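Local coordinates for protein AimR transcriptional regulator (Bacillus phage phi3T, PDB 5ZVV) that activates transcription of the phage aimX locus as a homodimer, probably favouring lytic replication until the arbitrium peptide turns it into an inactive monomer and lysogeny follows, at residues A[295-299]-A[329-333]; A[246-250]-A[269-273]; A[202-207]-A[355-359]. All blocks are in the same frame, centred on the assembly; numbering follows the deposited sequence.

Contact 1 (A[295-299]-A[329-333]); sequences QLRAF and FYYYY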
# COMPACT_ATOMS: atom_id res chain seq x y z
N GLN A 295 -3.65 2.77 28.96
CA GLN A 295 -4.96 2.28 28.52
C GLN A 295 -5.35 1.01 29.27
O GLN A 295 -6.50 0.87 29.69
CB GLN A 295 -4.94 2.00 27.02
CG GLN A 295 -5.01 3.23 26.13
CD GLN A 295 -5.25 2.85 24.69
OE1 GLN A 295 -5.27 1.67 24.34
NE2 GLN A 295 -5.44 3.86 23.84
N LEU A 296 -4.40 0.08 29.43
CA LEU A 296 -4.69 -1.16 30.14
C LEU A 296 -5.01 -0.89 31.61
O LEU A 296 -5.90 -1.53 32.19
CB LEU A 296 -3.52 -2.12 30.01
CG LEU A 296 -3.34 -2.63 28.58
CD1 LEU A 296 -2.12 -3.52 28.45
CD2 LEU A 296 -4.59 -3.36 28.14
N ARG A 297 -4.30 0.05 32.23
CA ARG A 297 -4.57 0.40 33.61
C ARG A 297 -5.96 1.02 33.76
O ARG A 297 -6.69 0.73 34.72
CB ARG A 297 -3.50 1.36 34.13
CG ARG A 297 -3.68 1.82 35.56
CD ARG A 297 -2.54 2.74 35.98
NE ARG A 297 -2.73 3.25 37.33
CZ ARG A 297 -1.92 4.13 37.92
NH1 ARG A 297 -0.87 4.60 37.27
NH2 ARG A 297 -2.17 4.54 39.15
N ALA A 298 -6.35 1.88 32.81
CA ALA A 298 -7.70 2.44 32.84
C ALA A 298 -8.75 1.36 32.63
O ALA A 298 -9.82 1.39 33.24
CB ALA A 298 -7.83 3.55 31.79
N PHE A 299 -8.46 0.39 31.75
CA PHE A 299 -9.33 -0.77 31.58
C PHE A 299 -9.54 -1.48 32.91
O PHE A 299 -10.68 -1.75 33.32
CB PHE A 299 -8.70 -1.70 30.54
CG PHE A 299 -9.64 -2.74 29.98
CD1 PHE A 299 -10.96 -2.82 30.39
CD2 PHE A 299 -9.19 -3.63 29.02
CE1 PHE A 299 -11.81 -3.79 29.86
CE2 PHE A 299 -10.03 -4.59 28.48
CZ PHE A 299 -11.34 -4.67 28.91
N PHE A 329 -9.07 1.32 20.68
CA PHE A 329 -9.15 0.89 22.08
C PHE A 329 -9.66 2.02 22.98
O PHE A 329 -10.51 1.79 23.84
CB PHE A 329 -7.78 0.41 22.56
CG PHE A 329 -7.36 -0.90 21.95
CD1 PHE A 329 -7.86 -2.09 22.43
CD2 PHE A 329 -6.45 -0.93 20.90
CE1 PHE A 329 -7.48 -3.30 21.87
CE2 PHE A 329 -6.06 -2.13 20.34
CZ PHE A 329 -6.57 -3.31 20.83
N TYR A 330 -9.16 3.24 22.76
CA TYR A 330 -9.50 4.37 23.61
C TYR A 330 -11.01 4.61 23.64
O TYR A 330 -11.62 4.70 24.71
CB TYR A 330 -8.76 5.62 23.12
CG TYR A 330 -9.16 6.92 23.78
CD1 TYR A 330 -8.58 7.33 24.97
CD2 TYR A 330 -10.10 7.76 23.19
CE1 TYR A 330 -8.94 8.53 25.57
CE2 TYR A 330 -10.47 8.95 23.78
CZ TYR A 330 -9.88 9.34 24.97
OH TYR A 330 -10.25 10.53 25.55
N TYR A 331 -11.63 4.71 22.46
CA TYR A 331 -13.07 4.90 22.42
C TYR A 331 -13.83 3.65 22.85
O TYR A 331 -14.98 3.77 23.28
CB TYR A 331 -13.51 5.31 21.02
CG TYR A 331 -12.97 6.66 20.57
CD1 TYR A 331 -13.65 7.83 20.88
CD2 TYR A 331 -11.79 6.75 19.86
CE1 TYR A 331 -13.16 9.06 20.48
CE2 TYR A 331 -11.29 7.97 19.45
CZ TYR A 331 -11.98 9.13 19.76
OH TYR A 331 -11.49 10.35 19.36
N TYR A 332 -13.21 2.47 22.77
CA TYR A 332 -13.85 1.30 23.37
C TYR A 332 -13.97 1.45 24.88
O TYR A 332 -15.03 1.17 25.47
CB TYR A 332 -13.08 0.02 23.02
CG TYR A 332 -13.60 -1.21 23.74
CD1 TYR A 332 -14.86 -1.71 23.46
CD2 TYR A 332 -12.83 -1.86 24.69
CE1 TYR A 332 -15.34 -2.83 24.11
CE2 TYR A 332 -13.30 -2.98 25.35
CZ TYR A 332 -14.56 -3.46 25.05
OH TYR A 332 -15.04 -4.57 25.70
N TYR A 333 -12.91 1.92 25.54
CA TYR A 333 -12.96 2.12 26.99
C TYR A 333 -13.89 3.27 27.36
O TYR A 333 -14.66 3.17 28.33
CB TYR A 333 -11.56 2.37 27.53
CG TYR A 333 -10.58 1.28 27.18
CD1 TYR A 333 -10.92 -0.06 27.33
CD2 TYR A 333 -9.32 1.58 26.69
CE1 TYR A 333 -10.03 -1.06 27.01
CE2 TYR A 333 -8.42 0.58 26.36
CZ TYR A 333 -8.78 -0.74 26.52
OH TYR A 333 -7.89 -1.73 26.20
O HOH W 1 -5.68 -1.11 25.32
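Tyr333 lays its ring across that of Phe299, with Tyr333 CE1 over one face of the phenyl group, 3.4 Å from Phe299 CD2 and displaced toward the rim. The ring planes are inclined at 41° and the centroids lie 4.8 Å apart, an oblique aromatic pair intermediate between a stack and an edge-to-face contact. Phe299 CB adds an off-centre CH-pi contact to the phenol ring. Obliquely to that ring, Gln295 CB reaches Tyr333 CE2 at 3.8 Å, and Tyr333 is thus wedged between two side chains one turn apart on helix 291-304. Tyr332 CE2 touches Phe299 CZ at 4.4 Å.

The chain of Gln295 runs out extended beyond CG (chi2 -169°), which carries its amide past Tyr333 to the backbone end of Phe329, where OE1 lies 3.3 Å from Phe329 CB. Its NE2, close to Tyr330 CB, donates to Gln322 OE1 and to the carbonyl O of Glu326. A water sitting in the plane of the phenol ring links Gln295 OE1 and Tyr333 OH, donating to the first at 3.0 Å and lying 2.5 Å from the second, an unusually short and uncertain length. The segments 295-299 and 329-333 run nearly parallel, at 17°, around an aromatic interface whose buried amide has both ends satisfied, one by protein and one by water, a pairing that should fix its flip.

Contact 2 (A[246-250]-A[269-273]); sequences AKKAY and ALCFL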
# COMPACT_ATOMS: atom_id res chain seq x y z
N ALA A 246 -4.81 -18.99 26.09
CA ALA A 246 -4.10 -17.75 25.78
C ALA A 246 -3.07 -17.44 26.86
O ALA A 246 -1.90 -17.16 26.57
CB ALA A 246 -5.09 -16.60 25.63
N LYS A 247 -3.50 -17.49 28.13
CA LYS A 247 -2.58 -17.25 29.24
C LYS A 247 -1.43 -18.24 29.23
O LYS A 247 -0.29 -17.89 29.56
CB LYS A 247 -3.34 -17.31 30.56
CG LYS A 247 -2.48 -17.08 31.79
CD LYS A 247 -3.30 -17.21 33.06
CE LYS A 247 -2.47 -16.89 34.30
NZ LYS A 247 -3.25 -17.05 35.56
N LYS A 248 -1.70 -19.49 28.83
CA LYS A 248 -0.64 -20.50 28.81
C LYS A 248 0.40 -20.19 27.74
O LYS A 248 1.60 -20.36 27.97
CB LYS A 248 -1.25 -21.88 28.61
CG LYS A 248 -0.32 -23.03 28.98
CD LYS A 248 -1.10 -24.32 29.23
CE LYS A 248 -1.80 -24.80 27.98
NZ LYS A 248 -2.52 -26.09 28.19
N ALA A 249 -0.04 -19.71 26.58
CA ALA A 249 0.91 -19.32 25.54
C ALA A 249 1.72 -18.10 25.96
O ALA A 249 2.95 -18.07 25.83
CB ALA A 249 0.17 -19.06 24.22
N TYR A 250 1.03 -17.06 26.46
CA TYR A 250 1.71 -15.89 26.99
C TYR A 250 2.79 -16.29 27.99
O TYR A 250 3.94 -15.85 27.89
CB TYR A 250 0.71 -14.95 27.65
CG TYR A 250 -0.18 -14.19 26.69
CD1 TYR A 250 0.30 -13.76 25.46
CD2 TYR A 250 -1.50 -13.90 27.03
CE1 TYR A 250 -0.52 -13.06 24.59
CE2 TYR A 250 -2.32 -13.21 26.16
CZ TYR A 250 -1.82 -12.79 24.95
OH TYR A 250 -2.65 -12.10 24.09
N ALA A 269 0.13 -7.93 27.67
CA ALA A 269 -0.73 -8.92 27.03
C ALA A 269 -1.58 -9.65 28.07
O ALA A 269 -2.78 -9.85 27.87
CB ALA A 269 0.11 -9.91 26.23
N LEU A 270 -0.97 -10.05 29.19
CA LEU A 270 -1.72 -10.73 30.23
C LEU A 270 -2.70 -9.79 30.92
O LEU A 270 -3.78 -10.23 31.35
CB LEU A 270 -0.77 -11.34 31.25
CG LEU A 270 0.01 -12.58 30.78
CD1 LEU A 270 1.19 -12.85 31.70
CD2 LEU A 270 -0.92 -13.78 30.73
N CYS A 271 -2.35 -8.51 31.01
CA CYS A 271 -3.24 -7.53 31.62
C CYS A 271 -4.47 -7.30 30.76
O CYS A 271 -5.61 -7.27 31.27
CB CYS A 271 -2.48 -6.22 31.85
SG CYS A 271 -3.44 -4.93 32.66
N PHE A 272 -4.27 -7.14 29.45
CA PHE A 272 -5.40 -7.04 28.54
C PHE A 272 -6.25 -8.31 28.59
O PHE A 272 -7.49 -8.24 28.62
CB PHE A 272 -4.92 -6.79 27.11
CG PHE A 272 -6.04 -6.55 26.14
CD1 PHE A 272 -6.72 -5.35 26.13
CD2 PHE A 272 -6.41 -7.53 25.23
CE1 PHE A 272 -7.76 -5.12 25.24
CE2 PHE A 272 -7.44 -7.32 24.33
CZ PHE A 272 -8.11 -6.11 24.34
N LEU A 273 -5.61 -9.47 28.59
CA LEU A 273 -6.35 -10.73 28.63
C LEU A 273 -7.23 -10.81 29.88
O LEU A 273 -8.44 -11.06 29.78
CB LEU A 273 -5.38 -11.91 28.60
CG LEU A 273 -6.02 -13.29 28.59
CD1 LEU A 273 -6.76 -13.54 27.28
CD2 LEU A 273 -4.97 -14.37 28.84
O HOH W 2 -3.65 -9.95 25.40
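Tyr250 presses the face of its ring onto the methyl group of Ala269, a CH-pi contact in which Ala269 CB stands 3.8 Å from the ring centroid and 18° off the normal. With CG anti to the carbonyl carbon (chi1 -73°), the phenol is directed across to helix 260-277. Two leucines complete the tight part. Leu273 CD2 comes in at the ring edge, 3.9 Å from Tyr250 CE2, and its other branch, CD1, rests at the same distance from Ala246 CB; Leu270 CD2 packs 3.7 Å from Tyr250 CB. The methyl Leu273 CD2 also lies 3.5 Å from the backbone Lys247 N, so the two branches of Leu273 lie against Ala246, Lys247 and Tyr250.

Lys247 makes the looser margin. Its aliphatic CG touches Leu270 CD2 at 3.8 Å, but the fully extended chain then carries the ammonium group away from helix 260-277, and the residue is partly exposed. The polar end of Tyr250 is managed differently: a water donates both to Tyr250 OH, at 2.7 Å, and to Ala269 O, at 2.6 Å, while the hydroxyl is also hydrogen-bonded to Asn236 OD1.

Segments 246-250 and 269-273 run almost antiparallel, at 171°, as parts of the consecutive helices 243-252 and 260-277, a helical hairpin consistent with the TPR-like family of the protein. Helix 224-237 packs beside it through Leu232 on Ala269 and Ile234 on Ala249, whereas Phe272 and Cys271 turn to Leu296 of helix 291-304.

Contact 3 (A[202-207]-A[355-359]); sequences LNENSL and DDKYF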
# COMPACT_ATOMS: atom_id res chain seq x y z
N LEU A 202 -2.50 -12.62 11.67
CA LEU A 202 -3.28 -12.20 12.82
C LEU A 202 -4.04 -10.91 12.53
O LEU A 202 -5.20 -10.75 12.94
CB LEU A 202 -2.38 -12.03 14.04
CG LEU A 202 -3.04 -11.63 15.37
CD1 LEU A 202 -2.27 -12.24 16.52
CD2 LEU A 202 -3.09 -10.11 15.54
N ASN A 203 -3.40 -9.97 11.82
CA ASN A 203 -4.06 -8.70 11.54
C ASN A 203 -5.29 -8.89 10.66
O ASN A 203 -6.25 -8.12 10.77
CB ASN A 203 -3.08 -7.74 10.87
CG ASN A 203 -3.63 -6.34 10.75
OD1 ASN A 203 -3.77 -5.62 11.75
ND2 ASN A 203 -3.95 -5.93 9.53
N GLU A 204 -5.29 -9.90 9.80
CA GLU A 204 -6.41 -10.20 8.92
C GLU A 204 -7.43 -11.14 9.57
O GLU A 204 -8.34 -11.61 8.88
CB GLU A 204 -5.92 -10.81 7.61
CG GLU A 204 -5.09 -9.87 6.76
CD GLU A 204 -4.35 -10.60 5.66
OE1 GLU A 204 -4.48 -11.84 5.58
OE2 GLU A 204 -3.63 -9.93 4.88
N ASN A 205 -7.29 -11.41 10.87
CA ASN A 205 -8.17 -12.32 11.59
C ASN A 205 -8.14 -13.73 10.99
O ASN A 205 -9.15 -14.43 10.96
CB ASN A 205 -9.61 -11.79 11.64
CG ASN A 205 -10.44 -12.44 12.74
OD1 ASN A 205 -9.93 -12.77 13.80
ND2 ASN A 205 -11.73 -12.62 12.47
N SER A 206 -6.97 -14.14 10.50
CA SER A 206 -6.75 -15.51 10.03
C SER A 206 -5.95 -16.22 11.13
O SER A 206 -4.72 -16.27 11.10
CB SER A 206 -6.02 -15.52 8.69
OG SER A 206 -5.89 -16.84 8.20
N LEU A 207 -6.67 -16.77 12.10
CA LEU A 207 -6.03 -17.23 13.33
C LEU A 207 -5.22 -18.50 13.10
O LEU A 207 -4.10 -18.63 13.61
CB LEU A 207 -7.08 -17.45 14.42
CG LEU A 207 -8.03 -16.27 14.68
CD1 LEU A 207 -8.93 -16.55 15.88
CD2 LEU A 207 -7.25 -14.97 14.87
N ASP A 355 -7.07 -0.70 9.86
CA ASP A 355 -7.08 -1.98 9.16
C ASP A 355 -6.92 -3.15 10.13
O ASP A 355 -6.23 -4.14 9.85
CB ASP A 355 -5.99 -2.02 8.07
CG ASP A 355 -6.24 -3.10 7.03
OD1 ASP A 355 -7.32 -3.72 7.06
OD2 ASP A 355 -5.34 -3.31 6.18
N ASP A 356 -7.56 -3.03 11.29
CA ASP A 356 -7.50 -4.05 12.34
C ASP A 356 -8.79 -4.87 12.26
O ASP A 356 -9.85 -4.41 12.70
CB ASP A 356 -7.32 -3.40 13.71
CG ASP A 356 -6.97 -4.41 14.80
OD1 ASP A 356 -7.35 -5.60 14.68
OD2 ASP A 356 -6.33 -4.01 15.79
N LYS A 357 -8.69 -6.07 11.71
CA LYS A 357 -9.83 -6.96 11.56
C LYS A 357 -9.98 -7.92 12.73
O LYS A 357 -10.85 -8.80 12.68
CB LYS A 357 -9.72 -7.75 10.25
CG LYS A 357 -9.62 -6.88 9.01
CD LYS A 357 -9.57 -7.72 7.74
CE LYS A 357 -9.44 -6.82 6.50
NZ LYS A 357 -9.50 -7.60 5.23
N TYR A 358 -9.17 -7.77 13.78
CA TYR A 358 -9.22 -8.67 14.93
C TYR A 358 -9.87 -8.01 16.14
O TYR A 358 -10.86 -8.51 16.67
CB TYR A 358 -7.80 -9.15 15.28
CG TYR A 358 -7.78 -10.21 16.36
CD1 TYR A 358 -8.37 -11.45 16.16
CD2 TYR A 358 -7.17 -9.97 17.59
CE1 TYR A 358 -8.36 -12.41 17.14
CE2 TYR A 358 -7.15 -10.94 18.58
CZ TYR A 358 -7.75 -12.16 18.35
OH TYR A 358 -7.74 -13.12 19.32
N PHE A 359 -9.32 -6.88 16.60
CA PHE A 359 -9.84 -6.25 17.82
C PHE A 359 -11.10 -5.43 17.58
O PHE A 359 -11.69 -4.95 18.56
CB PHE A 359 -8.76 -5.38 18.46
CG PHE A 359 -7.60 -6.17 19.00
CD1 PHE A 359 -7.72 -6.88 20.19
CD2 PHE A 359 -6.40 -6.22 18.32
CE1 PHE A 359 -6.67 -7.61 20.68
CE2 PHE A 359 -5.33 -6.95 18.81
CZ PHE A 359 -5.47 -7.64 20.00
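Two Schellman motifs meet here, each ending a helix on a residue with positive phi: Asn205 closes helix 184-203 and Asp355 closes helix 341-353. Asn203, in the last turn of the first helix, donates from ND2 to the carbonyl Asp355 O at 2.9 Å. The carbonyl is approached nearly along the C=O axis, yet the acceptor is tilted 31° out of the amide plane and the N-H...O angle is only 132°, so the bond is short but bent. Having CG anti to the backbone N (chi1 -171°) swings this amide across to the other loop. In return Lys357 N makes a weak bond, 3.3 Å, to Asn203 O.

Further along, Asn205 OD1 lies at the edge of the Tyr358 ring and in its plane, 3.1 Å from Tyr358 CD1, with the amide inclined to the ring. Leu207 CD2 reaches the neighbouring ring atom, Tyr358 CE1, at 3.6 Å. Within the loop, Asp356 OD1 makes an Asx turn with Tyr358 N and an Asx motif with Phe359 N: it takes Tyr358 N at 3.0 Å nearly head-on and Phe359 N, also at 3.0 Å, from above the carboxylate plane. The other oxygen, OD2, accepts from Asn325 ND2, which ties the loop to helix 324-338.

Around this junction Leu202 leans on Thr233 and Asn236 of helix 224-237, the ring of Tyr358 meets that of Phe240 edge-to-face, and Phe165 of helix 165-173 touches both Asn203 and Asp355.

The three contacts form a triangle, their centres about 17 Å apart for contacts 1 and 2 and for contacts 2 and 3, and about 19 Å for contacts 1 and 3. Phe272 of segment 269-273 touches both other contacts: its CE1 is 3.5 Å from Tyr333 OH and its CD1 3.5 Å from Leu296 CD2, both in contact 1, while its CE2 is 3.7 Å from Phe359 CE1 in contact 3. Phe329 CZ to Phe359 CG, 3.5 Å, joins contacts 1 and 3. Along the chain, contacts 2 and 1 are successive local pairings, whereas contact 3 spans both, bringing together segments with 147 residues between them within the AimR family region.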